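Long-range contact in SnoaL-like domain-containing protein (Catenulispora acidiphila, PDB 4H3U), which is of unknown function but has a ketosteroid isomerase-like fold and may take part in trimethylamine metabolism: residues 78-90 against 100-112. Numbering follows the deposited sequence. Where two conformers were deposited one is given.
With CD (cadmium ion), chain E.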
ATOM      1  N   THR A  78     -13.330  -6.915  11.819  1.00  9.66           N
ATOM      2  CA  THR A  78     -12.140  -7.648  11.445  1.00  8.84           C
ATOM      3  C   THR A  78     -11.953  -8.842  12.396  1.00  8.97           C
ATOM      4  O   THR A  78     -11.691  -9.954  11.930  1.00 10.56           O
ATOM      5  CB  THR A  78     -10.918  -6.710  11.429  1.00  9.60           C
ATOM      6  OG1 THR A  78     -11.079  -5.671  10.441  1.00 11.34           O
ATOM      7  CG2 THR A  78      -9.689  -7.442  11.084  1.00 10.48           C
ATOM      8  N   ASP A  79     -12.088  -8.611  13.695  1.00  8.74           N
ATOM      9  CA  ASP A  79     -11.957  -9.702  14.676  1.00  9.51           C
ATOM     10  C   ASP A  79     -13.005 -10.779  14.513  1.00 10.01           C
ATOM     11  O   ASP A  79     -12.772 -11.946  14.793  1.00 11.61           O
ATOM     12  CB  ASP A  79     -12.012  -9.178  16.103  1.00 10.26           C
ATOM     13  CG  ASP A  79     -10.760  -8.413  16.532  1.00 11.63           C
ATOM     14  OD1 ASP A  79      -9.723  -8.507  15.851  1.00 11.60           O
ATOM     15  OD2 ASP A  79     -10.824  -7.807  17.624  1.00 14.85           O
ATOM     16  N   ALA A  80     -14.207 -10.395  14.137  1.00 11.46           N
ATOM     17  CA  ALA A  80     -15.249 -11.385  13.910  1.00 12.31           C
ATOM     18  C   ALA A  80     -14.890 -12.300  12.746  1.00 12.94           C
ATOM     19  O   ALA A  80     -15.269 -13.460  12.764  1.00 15.23           O
ATOM     20  CB  ALA A  80     -16.568 -10.678  13.618  1.00 13.35           C
HETATM   21  N   MSE A  81     -14.153 -11.830  11.747  1.00 11.58           N
HETATM   22  CA  MSE A  81     -13.780 -12.606  10.573  1.00 12.10           C
HETATM   23  C   MSE A  81     -12.419 -13.266  10.658  1.00  9.75           C
HETATM   24  O   MSE A  81     -12.226 -14.295  10.013  1.00 11.04           O
HETATM   25  CB  MSE A  81     -13.779 -11.659   9.356  1.00 13.61           C
HETATM   26  CG  MSE A  81     -13.545 -12.314   7.975  1.00 18.46           C
HETATM   27 SE   MSE A  81     -13.451 -11.077   6.457  1.00 30.56          SE
HETATM   28  CE  MSE A  81     -15.055 -10.068   7.066  1.00 24.77           C
ATOM     29  N   ILE A  82     -11.526 -12.730  11.481  1.00  9.32           N
ATOM     30  CA  ILE A  82     -10.157 -13.148  11.529  1.00  8.80           C
ATOM     31  C   ILE A  82      -9.688 -13.339  12.953  1.00  8.68           C
ATOM     32  O   ILE A  82      -9.821 -12.450  13.774  1.00  9.26           O
ATOM     33  CB  ILE A  82      -9.246 -12.077  10.864  1.00  9.57           C
ATOM     34  CG1 ILE A  82      -9.768 -11.732   9.465  1.00 11.32           C
ATOM     35  CG2 ILE A  82      -7.814 -12.566  10.790  1.00  9.45           C
ATOM     36  CD1 ILE A  82      -8.906 -10.728   8.710  1.00 13.18           C
ATOM     37  N   GLU A  83      -9.210 -14.553  13.242  1.00  8.67           N
ATOM     38  CA  GLU A  83      -8.678 -14.858  14.532  1.00  9.05           C
ATOM     39  C   GLU A  83      -7.218 -14.364  14.656  1.00  8.38           C
ATOM     40  O   GLU A  83      -6.466 -14.325  13.685  1.00  8.40           O
ATOM     41  CB  GLU A  83      -8.649 -16.402  14.715  1.00 11.18           C
ATOM     42  CG  GLU A  83      -8.398 -16.870  16.148  1.00 13.76           C
ATOM     43  CD  GLU A  83      -9.637 -16.758  17.070  1.00 16.54           C
ATOM     44  OE1 GLU A  83      -9.642 -17.322  18.170  1.00 16.94           O
ATOM     45  OE2 GLU A  83     -10.599 -16.025  16.719  1.00 23.21           O
ATOM     46  N   ASN A  84      -6.826 -14.014  15.871  0.50  9.86           N
ATOM     47  CA  ASN A  84      -5.438 -13.672  16.190  0.50  9.67           C
ATOM     48  C   ASN A  84      -4.872 -12.501  15.359  0.50  9.50           C
ATOM     49  O   ASN A  84      -3.709 -12.524  14.990  0.50  9.64           O
ATOM     50  CB  ASN A  84      -4.514 -14.915  16.085  0.50  8.11           C
ATOM     51  CG  ASN A  84      -3.165 -14.681  16.695  0.50  7.94           C
ATOM     52  OD1 ASN A  84      -3.057 -14.133  17.797  0.50  9.86           O
ATOM     53  ND2 ASN A  84      -2.126 -15.045  15.974  0.50  8.08           N
ATOM     54  N   VAL A  85      -5.699 -11.511  15.049  1.00  8.34           N
ATOM     55  CA  VAL A  85      -5.197 -10.362  14.315  1.00  8.82           C
ATOM     56  C   VAL A  85      -4.030  -9.743  15.097  1.00  9.38           C
ATOM     57  O   VAL A  85      -4.134  -9.528  16.319  1.00  9.92           O
ATOM     58  CB  VAL A  85      -6.278  -9.290  14.135  1.00 10.07           C
ATOM     59  CG1 VAL A  85      -5.678  -7.966  13.664  1.00 11.40           C
ATOM     60  CG2 VAL A  85      -7.325  -9.764  13.168  1.00 10.42           C
ATOM     61  N   HIS A  86      -2.918  -9.539  14.419  1.00  9.09           N
ATOM     62  CA  HIS A  86      -1.771  -8.929  15.053  1.00 10.07           C
ATOM     63  C   HIS A  86      -1.019  -8.111  14.030  1.00  9.97           C
ATOM     64  O   HIS A  86      -0.875  -8.504  12.880  1.00 11.53           O
ATOM     65  CB  HIS A  86      -0.894  -9.954  15.792  1.00 14.32           C
ATOM     66  CG  HIS A  86      -0.300 -11.027  14.945  1.00 12.95           C
ATOM     67  ND1 HIS A  86      -1.036 -12.050  14.392  1.00 12.62           N
ATOM     68  CD2 HIS A  86       0.994 -11.304  14.657  1.00 14.69           C
ATOM     69  CE1 HIS A  86      -0.223 -12.857  13.721  1.00 13.85           C
ATOM     70  NE2 HIS A  86       1.017 -12.436  13.888  1.00 15.32           N
ATOM     71  N   VAL A  87      -0.576  -6.948  14.488  1.00  9.56           N
ATOM     72  CA  VAL A  87       0.138  -5.987  13.663  1.00  9.49           C
ATOM     73  C   VAL A  87       1.433  -5.611  14.364  1.00  9.87           C
ATOM     74  O   VAL A  87       1.394  -5.197  15.495  1.00 12.00           O
ATOM     75  CB  VAL A  87      -0.699  -4.716  13.428  1.00 10.76           C
ATOM     76  CG1 VAL A  87       0.110  -3.657  12.728  1.00 13.42           C
ATOM     77  CG2 VAL A  87      -1.961  -5.053  12.642  1.00 11.22           C
ATOM     78  N   THR A  88       2.564  -5.864  13.690  1.00  9.80           N
ATOM     79  CA  THR A  88       3.874  -5.559  14.247  1.00 10.24           C
ATOM     80  C   THR A  88       4.498  -4.465  13.402  1.00  9.86           C
ATOM     81  O   THR A  88       4.336  -4.408  12.197  1.00 11.70           O
ATOM     82  CB  THR A  88       4.776  -6.798  14.281  1.00 11.98           C
ATOM     83  OG1 THR A  88       4.976  -7.277  12.973  1.00 14.21           O
ATOM     84  CG2 THR A  88       4.154  -7.886  15.084  1.00 15.12           C
ATOM     85  N   ILE A  89       5.224  -3.560  14.042  1.00  9.98           N
ATOM     86  CA  ILE A  89       5.869  -2.467  13.361  1.00  9.31           C
ATOM     87  C   ILE A  89       7.266  -2.846  12.895  1.00  9.20           C
ATOM     88  O   ILE A  89       8.111  -3.232  13.713  1.00 11.87           O
ATOM     89  CB  ILE A  89       5.957  -1.270  14.322  1.00  9.93           C
ATOM     90  CG1 ILE A  89       4.565  -0.869  14.853  1.00 10.50           C
ATOM     91  CG2 ILE A  89       6.636  -0.079  13.642  1.00 10.79           C
ATOM     92  CD1 ILE A  89       3.548  -0.561  13.763  1.00 10.85           C
ATOM     93  N   THR A  90       7.503  -2.702  11.611  1.00  9.63           N
ATOM     94  CA  THR A  90       8.809  -2.897  11.004  1.00 11.17           C
ATOM     95  C   THR A  90       9.608  -1.611  11.121  1.00 11.02           C
ATOM     96  O   THR A  90      10.743  -1.619  11.624  1.00 13.76           O
ATOM     97  CB  THR A  90       8.690  -3.327   9.546  1.00 12.92           C
ATOM     98  OG1 THR A  90       7.866  -4.489   9.479  1.00 14.00           O
ATOM     99  CG2 THR A  90      10.055  -3.650   8.968  1.00 16.52           C
ATOM    100  N   THR A 100       4.230   7.555   8.160  1.00  6.88           N
ATOM    101  CA  THR A 100       4.236   6.352   7.353  1.00  7.05           C
ATOM    102  C   THR A 100       4.638   5.178   8.214  1.00  6.63           C
ATOM    103  O   THR A 100       5.643   5.258   8.947  1.00  7.96           O
ATOM    104  CB  THR A 100       5.192   6.504   6.178  1.00  8.17           C
ATOM    105  OG1 THR A 100       4.810   7.629   5.409  1.00  9.66           O
ATOM    106  CG2 THR A 100       5.246   5.237   5.343  1.00 10.01           C
ATOM    107  N   ILE A 101       3.872   4.088   8.110  1.00  7.22           N
ATOM    108  CA  ILE A 101       4.128   2.886   8.855  1.00  7.21           C
ATOM    109  C   ILE A 101       4.363   1.723   7.921  1.00  7.79           C
ATOM    110  O   ILE A 101       3.538   1.471   7.045  1.00  8.54           O
ATOM    111  CB  ILE A 101       2.941   2.537   9.764  1.00  8.41           C
ATOM    112  CG1 ILE A 101       2.541   3.682  10.684  1.00  9.79           C
ATOM    113  CG2 ILE A 101       3.247   1.285  10.589  1.00  9.57           C
ATOM    114  CD1 ILE A 101       1.217   3.495  11.385  1.00  9.89           C
ATOM    115  N   GLU A 102       5.480   1.028   8.089  1.00  7.53           N
ATOM    116  CA  GLU A 102       5.714  -0.253   7.447  1.00  8.02           C
ATOM    117  C   GLU A 102       5.480  -1.296   8.568  1.00  7.90           C
ATOM    118  O   GLU A 102       6.168  -1.302   9.605  1.00  9.45           O
ATOM    119  CB  GLU A 102       7.121  -0.376   6.897  1.00  9.40           C
ATOM    120  CG  GLU A 102       7.347   0.582   5.769  1.00 10.30           C
ATOM    121  CD  GLU A 102       8.680   0.459   5.062  1.00 12.96           C
ATOM    122  OE1 GLU A 102       9.078  -0.689   4.726  1.00 15.28           O
ATOM    123  OE2 GLU A 102       9.296   1.521   4.763  1.00 15.83           O
ATOM    124  N   ALA A 103       4.488  -2.151   8.382  1.00  8.82           N
ATOM    125  CA  ALA A 103       4.096  -3.139   9.376  1.00  9.21           C
ATOM    126  C   ALA A 103       3.942  -4.480   8.761  1.00  8.80           C
ATOM    127  O   ALA A 103       4.072  -4.652   7.545  1.00  9.51           O
ATOM    128  CB  ALA A 103       2.771  -2.732   9.994  1.00 11.64           C
ATOM    129  N   VAL A 104       3.727  -5.483   9.616  1.00  8.86           N
ATOM    130  CA  VAL A 104       3.312  -6.816   9.179  1.00  9.42           C
ATOM    131  C   VAL A 104       1.961  -7.069   9.818  1.00  9.23           C
ATOM    132  O   VAL A 104       1.794  -6.947  11.024  1.00 10.53           O
ATOM    133  CB  VAL A 104       4.316  -7.930   9.568  1.00 10.79           C
ATOM    134  CG1 VAL A 104       3.799  -9.310   9.166  1.00 12.11           C
ATOM    135  CG2 VAL A 104       5.655  -7.667   8.918  1.00 12.68           C
ATOM    136  N   TYR A 105       1.017  -7.431   8.966  1.00  8.65           N
ATOM    137  CA  TYR A 105      -0.357  -7.747   9.335  1.00  9.24           C
ATOM    138  C   TYR A 105      -0.585  -9.250   9.205  1.00  9.28           C
ATOM    139  O   TYR A 105      -0.381  -9.816   8.146  1.00  9.29           O
ATOM    140  CB  TYR A 105      -1.289  -7.003   8.402  1.00 10.26           C
ATOM    141  CG  TYR A 105      -2.750  -7.350   8.490  1.00 10.44           C
ATOM    142  CD1 TYR A 105      -3.330  -7.713   9.696  1.00 17.39           C
ATOM    143  CD2 TYR A 105      -3.531  -7.434   7.374  1.00 11.23           C
ATOM    144  CE1 TYR A 105      -4.672  -8.088   9.767  1.00 16.13           C
ATOM    145  CE2 TYR A 105      -4.901  -7.676   7.447  1.00 12.30           C
ATOM    146  CZ  TYR A 105      -5.472  -7.959   8.650  1.00 18.40           C
ATOM    147  OH  TYR A 105      -6.814  -8.246   8.718  1.00 24.87           O
ATOM    148  N   GLY A 106      -0.980  -9.866  10.297  1.00  9.76           N
ATOM    149  CA  GLY A 106      -1.194 -11.303  10.313  1.00  9.71           C
ATOM    150  C   GLY A 106      -2.448 -11.699  11.056  1.00  8.48           C
ATOM    151  O   GLY A 106      -2.989 -10.956  11.879  1.00  9.24           O
ATOM    152  N   GLY A 107      -2.863 -12.940  10.808  1.00  8.05           N
ATOM    153  CA  GLY A 107      -4.038 -13.512  11.465  1.00  8.02           C
ATOM    154  C   GLY A 107      -4.415 -14.810  10.766  1.00  7.38           C
ATOM    155  O   GLY A 107      -3.672 -15.314   9.946  1.00  7.48           O
ATOM    156  N   HIS A 108      -5.588 -15.309  11.108  1.00  7.19           N
ATOM    157  CA  HIS A 108      -6.082 -16.541  10.495  1.00  6.70           C
ATOM    158  C   HIS A 108      -7.577 -16.346  10.224  1.00  6.57           C
ATOM    159  O   HIS A 108      -8.397 -16.356  11.149  1.00  8.10           O
ATOM    160  CB  HIS A 108      -5.792 -17.764  11.374  1.00  6.80           C
ATOM    161  CG  HIS A 108      -6.078 -19.080  10.716  1.00  6.72           C
ATOM    162  ND1 HIS A 108      -5.573 -20.277  11.234  1.00  7.79           N
ATOM    163  CD2 HIS A 108      -6.760 -19.380   9.594  1.00  6.90           C
ATOM    164  CE1 HIS A 108      -5.972 -21.240  10.441  1.00  6.81           C
ATOM    165  NE2 HIS A 108      -6.712 -20.744   9.459  1.00  7.30           N
ATOM    166  N   ILE A 109      -7.935 -16.161   8.955  1.00  7.19           N
ATOM    167  CA  ILE A 109      -9.324 -15.983   8.576  1.00  7.77           C
ATOM    168  C   ILE A 109     -10.103 -17.203   9.072  1.00  8.41           C
ATOM    169  O   ILE A 109      -9.726 -18.356   8.769  1.00  8.08           O
ATOM    170  CB  ILE A 109      -9.440 -15.836   7.047  1.00  8.67           C
ATOM    171  CG1 ILE A 109      -8.758 -14.532   6.592  1.00  9.12           C
ATOM    172  CG2 ILE A 109     -10.891 -15.844   6.597  1.00 10.04           C
ATOM    173  CD1 ILE A 109      -8.537 -14.415   5.106  1.00 10.79           C
ATOM    174  N   LYS A 110     -11.171 -16.983   9.818  1.00  9.30           N
ATOM    175  CA  LYS A 110     -11.876 -18.102  10.449  1.00 10.13           C
ATOM    176  C   LYS A 110     -12.456 -18.994   9.360  1.00 10.64           C
ATOM    177  O   LYS A 110     -13.165 -18.528   8.430  1.00 12.85           O
ATOM    178  CB  LYS A 110     -12.943 -17.609  11.424  1.00 11.14           C
ATOM    179  CG  LYS A 110     -12.404 -16.730  12.525  1.00 12.77           C
ATOM    180  CD  LYS A 110     -13.453 -16.341  13.544  1.00 12.36           C
ATOM    181  CE  LYS A 110     -12.917 -15.269  14.472  1.00 15.57           C
ATOM    182  NZ  LYS A 110     -13.907 -14.834  15.481  1.00 22.22           N
ATOM    183  N   GLY A 111     -12.188 -20.301   9.476  1.00 11.60           N
ATOM    184  CA  GLY A 111     -12.615 -21.309   8.501  1.00 11.99           C
ATOM    185  C   GLY A 111     -11.644 -21.541   7.332  1.00 12.75           C
ATOM    186  O   GLY A 111     -11.834 -22.489   6.560  1.00 15.31           O
ATOM    187  N   ALA A 112     -10.632 -20.684   7.151  1.00  9.30           N
ATOM    188  CA  ALA A 112      -9.660 -20.857   6.047  1.00  8.19           C
ATOM    189  C   ALA A 112      -8.671 -21.937   6.417  1.00  7.19           C
ATOM    190  O   ALA A 112      -8.357 -22.130   7.610  1.00  7.32           O
ATOM    191  CB  ALA A 112      -8.879 -19.556   5.814  1.00  8.37           C
TER
HETATM  192 CD    CD E 203       2.998 -13.367  13.248  1.00 22.44          CD
HETATM  193  O   HOH W   1     -16.499 -14.665  15.082  1.00 32.06           O
HETATM  194  O   HOH W   2     -14.094 -15.793   8.523  1.00 20.94           O
HETATM  195  O   HOH W   3       2.035  -9.320  12.492  1.00 20.96           O
HETATM  196  O   HOH W   4       6.923  -4.726   6.918  1.00 16.61           O
HETATM  197  O   HOH W   5       3.299 -11.684  11.681  1.00 25.60           O
HETATM  198  O   HOH W   6       4.177 -12.016  14.570  1.00 33.18           O
HETATM  199  O   HOH W   7       2.786 -14.998  14.853  1.00 30.30           O
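His86 and Gly106 exchange both backbone hydrogen bonds, as do Thr88 with Val104 and Glu83 with His108; a beta bulge between Glu83 and His86 shifts the register by one. The His86 ring lies over Gly106 CA, a CH-pi contact 4.3 Å from the ring centroid. With His86 CG between backbone N and carbonyl carbon (chi1 61°), the ring takes the space that Gly106, lacking a side chain, leaves. His86 ND1 donates to Asn84 O (2.8 Å) in the ring plane; with the bond of His86 NE2 to cadmium (2.3 Å), whose other ligands include three waters, it fixes the ring's rotation.

This hairpin of strands 82-95 and 98-109 edges the curved sheet of the ketosteroid isomerase-like fold. On the face packed by helix 29-39, the Tyr105 ring edge meets Val85 (Tyr105 CE1 to Val85 CG1, 4.0 Å); Phe116 and Tyr138 meet this tyrosine edge-to-face. Ile82 CG1 touches Ile109 CG1 at 4.1 Å, beta-branched chains suiting a strand.

Lys110 N donates almost straight (173°) to Met81 O. Its long cationic chain reaches the C-terminal carbonyls of helix 68-81, probably favoured by the helix dipole: Lys110 NZ bonds weakly to Asp79 O and Ala80 O, with a long salt bridge to Glu83 OE2 (3.7 Å).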